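Local structure of putative cytochrome P450 154A1 (Streptomyces coelicolor, 1ODO) at residues A30-V35 against Q39-S44; A266-R269 against T274-D277. The protein belongs to the cytochrome P450 family of haem proteins and holds protoporphyrin IX with iron together with a molecule of 4-phenyl-1H-imidazole. All coordinates share one frame; numbering follows the deposited sequence.

Contact 1 (A30-V35 against Q39-S44)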
ATOM      1  N   ALA A  30       5.325  16.862  14.435  1.00 13.61           N
ATOM      2  CA  ALA A  30       3.916  16.495  14.328  1.00 13.88           C
ATOM      3  C   ALA A  30       3.025  17.714  14.122  1.00 15.54           C
ATOM      4  O   ALA A  30       3.348  18.816  14.570  1.00 15.34           O
ATOM      5  CB  ALA A  30       3.481  15.738  15.587  1.00 15.35           C
ATOM      6  N   THR A  31       1.900  17.506  13.440  1.00 14.81           N
ATOM      7  CA  THR A  31       0.949  18.574  13.166  1.00 14.89           C
ATOM      8  C   THR A  31      -0.479  18.047  13.260  1.00 14.47           C
ATOM      9  O   THR A  31      -0.772  16.939  12.807  1.00 13.00           O
ATOM     10  CB  THR A  31       1.129  19.161  11.742  1.00 17.73           C
ATOM     11  OG1 THR A  31       2.445  19.707  11.600  1.00 21.47           O
ATOM     12  CG2 THR A  31       0.102  20.262  11.494  1.00 19.88           C
ATOM     13  N   TRP A  32      -1.358  18.848  13.852  1.00 13.56           N
ATOM     14  CA  TRP A  32      -2.764  18.486  14.009  1.00 14.66           C
ATOM     15  C   TRP A  32      -3.382  18.733  12.629  1.00 14.15           C
ATOM     16  O   TRP A  32      -3.355  19.856  12.123  1.00 14.48           O
ATOM     17  CB  TRP A  32      -3.404  19.393  15.072  1.00 15.57           C
ATOM     18  CG  TRP A  32      -4.808  19.036  15.498  1.00 15.16           C
ATOM     19  CD1 TRP A  32      -5.914  19.835  15.417  1.00 17.09           C
ATOM     20  CD2 TRP A  32      -5.236  17.829  16.146  1.00 16.01           C
ATOM     21  NE1 TRP A  32      -7.001  19.206  15.979  1.00 17.15           N
ATOM     22  CE2 TRP A  32      -6.614  17.974  16.435  1.00 16.41           C
ATOM     23  CE3 TRP A  32      -4.590  16.641  16.513  1.00 14.48           C
ATOM     24  CZ2 TRP A  32      -7.356  16.975  17.074  1.00 15.89           C
ATOM     25  CZ3 TRP A  32      -5.330  15.646  17.149  1.00 15.55           C
ATOM     26  CH2 TRP A  32      -6.699  15.822  17.423  1.00 17.20           C
ATOM     27  N   VAL A  33      -3.916  17.683  12.011  1.00 12.81           N
ATOM     28  CA  VAL A  33      -4.521  17.816  10.690  1.00 11.32           C
ATOM     29  C   VAL A  33      -5.948  17.285  10.635  1.00 12.72           C
ATOM     30  O   VAL A  33      -6.442  16.673  11.584  1.00 11.79           O
ATOM     31  CB  VAL A  33      -3.696  17.055   9.614  1.00 12.90           C
ATOM     32  CG1 VAL A  33      -2.251  17.556   9.592  1.00 10.88           C
ATOM     33  CG2 VAL A  33      -3.731  15.552   9.901  1.00 12.30           C
ATOM     34  N   ASP A  34      -6.604  17.529   9.507  1.00 12.68           N
ATOM     35  CA  ASP A  34      -7.968  17.074   9.304  1.00 13.47           C
ATOM     36  C   ASP A  34      -7.946  16.082   8.148  1.00 13.61           C
ATOM     37  O   ASP A  34      -7.469  16.398   7.057  1.00 15.03           O
ATOM     38  CB  ASP A  34      -8.887  18.247   8.957  1.00 13.78           C
ATOM     39  CG  ASP A  34     -10.300  17.801   8.648  1.00 16.84           C
ATOM     40  OD1 ASP A  34     -11.203  18.069   9.467  1.00 18.72           O
ATOM     41  OD2 ASP A  34     -10.502  17.171   7.587  1.00 15.75           O
ATOM     42  N   VAL A  35      -8.443  14.877   8.399  1.00 13.85           N
ATOM     43  CA  VAL A  35      -8.487  13.832   7.379  1.00 14.16           C
ATOM     44  C   VAL A  35      -9.959  13.523   7.132  1.00 13.67           C
ATOM     45  O   VAL A  35     -10.570  12.738   7.855  1.00 13.92           O
ATOM     46  CB  VAL A  35      -7.761  12.554   7.857  1.00 14.95           C
ATOM     47  CG1 VAL A  35      -7.785  11.488   6.761  1.00 13.58           C
ATOM     48  CG2 VAL A  35      -6.331  12.889   8.240  1.00 17.17           C
ATOM     49  N   GLN A  39      -9.963  14.843  12.950  1.00 12.14           N
ATOM     50  CA  GLN A  39      -8.710  15.509  13.289  1.00 12.57           C
ATOM     51  C   GLN A  39      -7.759  14.535  13.970  1.00 13.13           C
ATOM     52  O   GLN A  39      -8.156  13.763  14.843  1.00 14.26           O
ATOM     53  CB  GLN A  39      -8.959  16.714  14.198  1.00 15.98           C
ATOM     54  CG  GLN A  39      -9.767  17.832  13.549  1.00 19.55           C
ATOM     55  CD  GLN A  39     -11.239  17.495  13.422  1.00 21.84           C
ATOM     56  OE1 GLN A  39     -11.926  17.287  14.421  1.00 25.78           O
ATOM     57  NE2 GLN A  39     -11.733  17.444  12.189  1.00 24.09           N
ATOM     58  N   ALA A  40      -6.497  14.575  13.564  1.00 12.34           N
ATOM     59  CA  ALA A  40      -5.505  13.685  14.142  1.00 13.17           C
ATOM     60  C   ALA A  40      -4.113  14.272  14.051  1.00 12.07           C
ATOM     61  O   ALA A  40      -3.873  15.248  13.337  1.00 12.32           O
ATOM     62  CB  ALA A  40      -5.534  12.344  13.420  1.00 13.80           C
ATOM     63  N   TRP A  41      -3.192  13.658  14.779  1.00 12.46           N
ATOM     64  CA  TRP A  41      -1.816  14.111  14.776  1.00 11.72           C
ATOM     65  C   TRP A  41      -1.054  13.450  13.640  1.00 12.63           C
ATOM     66  O   TRP A  41      -0.833  12.239  13.663  1.00 12.73           O
ATOM     67  CB  TRP A  41      -1.120  13.747  16.087  1.00 11.12           C
ATOM     68  CG  TRP A  41      -1.552  14.557  17.263  1.00 12.70           C
ATOM     69  CD1 TRP A  41      -2.438  14.187  18.233  1.00 11.29           C
ATOM     70  CD2 TRP A  41      -1.097  15.869  17.611  1.00 12.07           C
ATOM     71  NE1 TRP A  41      -2.558  15.186  19.171  1.00 14.00           N
ATOM     72  CE2 TRP A  41      -1.746  16.231  18.814  1.00 12.62           C
ATOM     73  CE3 TRP A  41      -0.200  16.774  17.025  1.00 13.01           C
ATOM     74  CZ2 TRP A  41      -1.526  17.463  19.447  1.00 14.33           C
ATOM     75  CZ3 TRP A  41       0.020  18.002  17.655  1.00 14.75           C
ATOM     76  CH2 TRP A  41      -0.644  18.332  18.856  1.00 14.56           C
ATOM     77  N   SER A  42      -0.683  14.228  12.628  1.00 11.87           N
ATOM     78  CA  SER A  42       0.071  13.676  11.512  1.00 10.80           C
ATOM     79  C   SER A  42       1.500  13.716  12.030  1.00 10.71           C
ATOM     80  O   SER A  42       1.955  14.755  12.500  1.00 11.72           O
ATOM     81  CB  SER A  42      -0.023  14.562  10.272  1.00 10.90           C
ATOM     82  OG  SER A  42       1.114  14.355   9.440  1.00 12.79           O
ATOM     83  N   VAL A  43       2.199  12.590  11.973  1.00  9.36           N
ATOM     84  CA  VAL A  43       3.576  12.545  12.447  1.00  8.94           C
ATOM     85  C   VAL A  43       4.485  12.221  11.267  1.00 10.97           C
ATOM     86  O   VAL A  43       4.282  11.214  10.588  1.00  9.83           O
ATOM     87  CB  VAL A  43       3.756  11.463  13.539  1.00 10.60           C
ATOM     88  CG1 VAL A  43       5.214  11.393  13.970  1.00 10.59           C
ATOM     89  CG2 VAL A  43       2.862  11.771  14.733  1.00 12.20           C
ATOM     90  N   SER A  44       5.475  13.072  11.010  1.00 11.24           N
ATOM     91  CA  SER A  44       6.387  12.829   9.897  1.00 10.64           C
ATOM     92  C   SER A  44       7.866  12.788  10.286  1.00 12.34           C
ATOM     93  O   SER A  44       8.736  12.728   9.420  1.00 13.91           O
ATOM     94  CB  SER A  44       6.145  13.845   8.767  1.00 11.25           C
ATOM     95  OG  SER A  44       6.205  15.182   9.233  1.00 12.02           O
TER
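Thr31 O takes the backbone N-H of Ser42 at 2.7 Å, and Thr31 N in turn gives its hydrogen to Ser42 O, forming a hydrogen-bonded pair of an antiparallel beta hairpin. Val33 and Ala40 make the next such pair; Val33 N to Ala40 O is the straightest of the four backbone bonds, at 177° about the hydrogen. Between and beyond them, Ala30 with Val43, Trp32 with Trp41 and Asp34 with Gln39 are non-hydrogen-bonded pairs whose side chains share one face.

That face is built round the two indoles. With CG anti to its backbone N (chi1 -172°), Trp32 reaches across the neighbouring strand, which an indole is large enough to span, and its six-membered ring points an edge at the five-membered ring of Trp41. The stack is edge-to-face, planes 61° apart, with Trp32 CZ3 3.4 Å from Trp41 CD1. Glutamine serves twice: Gln39 CB lies against one face of the Trp32 ring, near its rim, 3.3 Å from CZ2. A bend at chi2 then carries the Gln39 amide to the carboxylate of Asp34, where NE2 donates to OD1 at 2.8 Å from above the carboxylate plane. Asp34 OD2 accepts from Gly37 N in the turn. Small Ala30 fits beside Trp41, its CB 4.1 Å from CE3.

On the other face, both methyls of Val33 pack near Ser42 CB, while Ser42 OG is hydrogen-bonded to Ser318 OG. Leu24 of helix 17-25 covers Val33 and Ser42 there; Val43, on the tryptophan face, packs against Leu48, Leu49 and Leu52 of helix 46-52. Within the mixed sheet, strand 8-9 flanks strand 30-35, and strand 314-317 runs alongside strand 38-43; just ahead of it, Glu313 OE1 accepts a hydrogen bond from Trp41 NE1.

Contact 2 (A266-R269 against T274-D277)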
ATOM      1  N   ALA A 266      20.838   3.822 -16.219  1.00 19.04           N
ATOM      2  CA  ALA A 266      22.217   3.589 -16.632  1.00 19.16           C
ATOM      3  C   ALA A 266      23.004   2.959 -15.482  1.00 18.45           C
ATOM      4  O   ALA A 266      23.858   2.103 -15.701  1.00 18.12           O
ATOM      5  CB  ALA A 266      22.867   4.907 -17.062  1.00 21.36           C
ATOM      6  N   LEU A 267      22.717   3.381 -14.252  1.00 18.53           N
ATOM      7  CA  LEU A 267      23.417   2.828 -13.093  1.00 17.30           C
ATOM      8  C   LEU A 267      23.133   1.337 -13.004  1.00 16.24           C
ATOM      9  O   LEU A 267      24.001   0.542 -12.629  1.00 16.01           O
ATOM     10  CB  LEU A 267      22.963   3.516 -11.804  1.00 18.59           C
ATOM     11  CG  LEU A 267      23.445   4.953 -11.596  1.00 19.84           C
ATOM     12  CD1 LEU A 267      22.763   5.547 -10.374  1.00 22.38           C
ATOM     13  CD2 LEU A 267      24.962   4.970 -11.435  1.00 20.40           C
ATOM     14  N   VAL A 268      21.906   0.954 -13.338  1.00 16.17           N
ATOM     15  CA  VAL A 268      21.539  -0.453 -13.292  1.00 16.14           C
ATOM     16  C   VAL A 268      22.302  -1.206 -14.381  1.00 16.23           C
ATOM     17  O   VAL A 268      22.902  -2.248 -14.125  1.00 15.91           O
ATOM     18  CB  VAL A 268      20.024  -0.651 -13.519  1.00 16.51           C
ATOM     19  CG1 VAL A 268      19.700  -2.137 -13.563  1.00 17.54           C
ATOM     20  CG2 VAL A 268      19.238   0.027 -12.400  1.00 15.45           C
ATOM     21  N   ARG A 269      22.284  -0.666 -15.596  1.00 17.84           N
ATOM     22  CA  ARG A 269      22.975  -1.302 -16.714  1.00 19.57           C
ATOM     23  C   ARG A 269      24.485  -1.408 -16.498  1.00 19.82           C
ATOM     24  O   ARG A 269      25.122  -2.348 -16.973  1.00 19.98           O
ATOM     25  CB  ARG A 269      22.669  -0.553 -18.011  1.00 22.56           C
ATOM     26  CG  ARG A 269      21.181  -0.505 -18.348  1.00 27.84           C
ATOM     27  CD  ARG A 269      20.940   0.122 -19.711  1.00 32.61           C
ATOM     28  NE  ARG A 269      19.526   0.176 -20.083  1.00 36.59           N
ATOM     29  CZ  ARG A 269      18.699  -0.867 -20.059  1.00 39.94           C
ATOM     30  NH1 ARG A 269      19.132  -2.060 -19.669  1.00 42.15           N
ATOM     31  NH2 ARG A 269      17.438  -0.724 -20.448  1.00 40.62           N
ATOM     32  N   THR A 274      21.491  -2.354  -8.194  1.00 16.30           N
ATOM     33  CA  THR A 274      20.665  -3.480  -8.616  1.00 16.81           C
ATOM     34  C   THR A 274      19.210  -3.054  -8.769  1.00 16.46           C
ATOM     35  O   THR A 274      18.838  -1.935  -8.415  1.00 15.70           O
ATOM     36  CB  THR A 274      20.690  -4.602  -7.577  1.00 17.42           C
ATOM     37  OG1 THR A 274      20.147  -4.109  -6.344  1.00 15.90           O
ATOM     38  CG2 THR A 274      22.113  -5.090  -7.344  1.00 17.28           C
ATOM     39  N   TRP A 275      18.385  -3.951  -9.298  1.00 16.17           N
ATOM     40  CA  TRP A 275      16.976  -3.633  -9.469  1.00 16.07           C
ATOM     41  C   TRP A 275      16.404  -3.468  -8.065  1.00 15.48           C
ATOM     42  O   TRP A 275      15.515  -2.653  -7.839  1.00 14.15           O
ATOM     43  CB  TRP A 275      16.243  -4.762 -10.200  1.00 16.17           C
ATOM     44  CG  TRP A 275      16.557  -4.824 -11.659  1.00 17.69           C
ATOM     45  CD1 TRP A 275      17.152  -5.854 -12.330  1.00 17.87           C
ATOM     46  CD2 TRP A 275      16.299  -3.805 -12.633  1.00 18.29           C
ATOM     47  NE1 TRP A 275      17.279  -5.540 -13.664  1.00 17.39           N
ATOM     48  CE2 TRP A 275      16.763  -4.287 -13.877  1.00 18.82           C
ATOM     49  CE3 TRP A 275      15.716  -2.530 -12.576  1.00 18.62           C
ATOM     50  CZ2 TRP A 275      16.666  -3.539 -15.055  1.00 17.68           C
ATOM     51  CZ3 TRP A 275      15.619  -1.785 -13.753  1.00 19.68           C
ATOM     52  CH2 TRP A 275      16.093  -2.296 -14.973  1.00 17.50           C
ATOM     53  N   ALA A 276      16.932  -4.248  -7.125  1.00 15.13           N
ATOM     54  CA  ALA A 276      16.476  -4.188  -5.743  1.00 15.52           C
ATOM     55  C   ALA A 276      16.769  -2.804  -5.172  1.00 14.28           C
ATOM     56  O   ALA A 276      15.955  -2.246  -4.443  1.00 13.73           O
ATOM     57  CB  ALA A 276      17.161  -5.275  -4.903  1.00 15.56           C
ATOM     58  N   ASP A 277      17.932  -2.248  -5.500  1.00 13.84           N
ATOM     59  CA  ASP A 277      18.286  -0.921  -5.001  1.00 14.16           C
ATOM     60  C   ASP A 277      17.295   0.108  -5.534  1.00 13.42           C
ATOM     61  O   ASP A 277      16.904   1.037  -4.827  1.00 12.08           O
ATOM     62  CB  ASP A 277      19.690  -0.507  -5.446  1.00 14.39           C
ATOM     63  CG  ASP A 277      20.784  -1.327  -4.796  1.00 18.48           C
ATOM     64  OD1 ASP A 277      20.600  -1.780  -3.645  1.00 17.34           O
ATOM     65  OD2 ASP A 277      21.844  -1.496  -5.441  1.00 19.27           O
TER
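Val268 and Trp275 meet across a short connection at the protein surface between two consecutive helices, 262-270 and 275-285, and a capping box of Thr274 and Asp277 starts the second helix.

The capping bonds are the polar part. Thr274 stands at the N-cap, and its OG1 accepts from Asp277 N at 3.0 Å; in return Thr274 N donates to Asp277 OD2 at 2.9 Å, approaching from above the carboxylate plane. Threonine has a short hydroxyl that reaches the N-H of Asp277 in the first turn, and aspartate, three residues on, reaches back to the N-H of the N-cap residue itself. The acidic group should also be favoured by the positive end of the helix dipole, and it has a long, weak ion pair with Lys342.

The apolar part joins the two helices. In the beta-branched Val268, chi1 near 176° puts CG1 opposite the backbone N, and this is the methyl that makes a CH-pi contact with the broad indole of Trp275. The tryptophan also touches Leu368 and Glu369 of helix 357-374. Val268 CG1 sits over the centre of the Trp275 six-membered ring, 3.6 Å from the centroid and only 12° off the ring normal.

How the contacts relate
From the N terminus, the chain passes helix 17-25 and enters contact 1, which closes the short turn between strands 30-35 and 38-43. Helix 46-52 follows, and the chain then runs through the large helical part of the protein before contact 2 closes another short connection, this time between helices 262-270 and 275-285. The two are in series and neither nests nor crosses. The nearest atoms of contact 1 and contact 2 are about 20 Å apart, so the contacts do not touch. Contact 1 ties two neighbouring strands of the mixed sheet, whose strands 292-297 and 314-317 come from beyond contact 2; contact 2 joins consecutive helices, with helix 357-374 alongside.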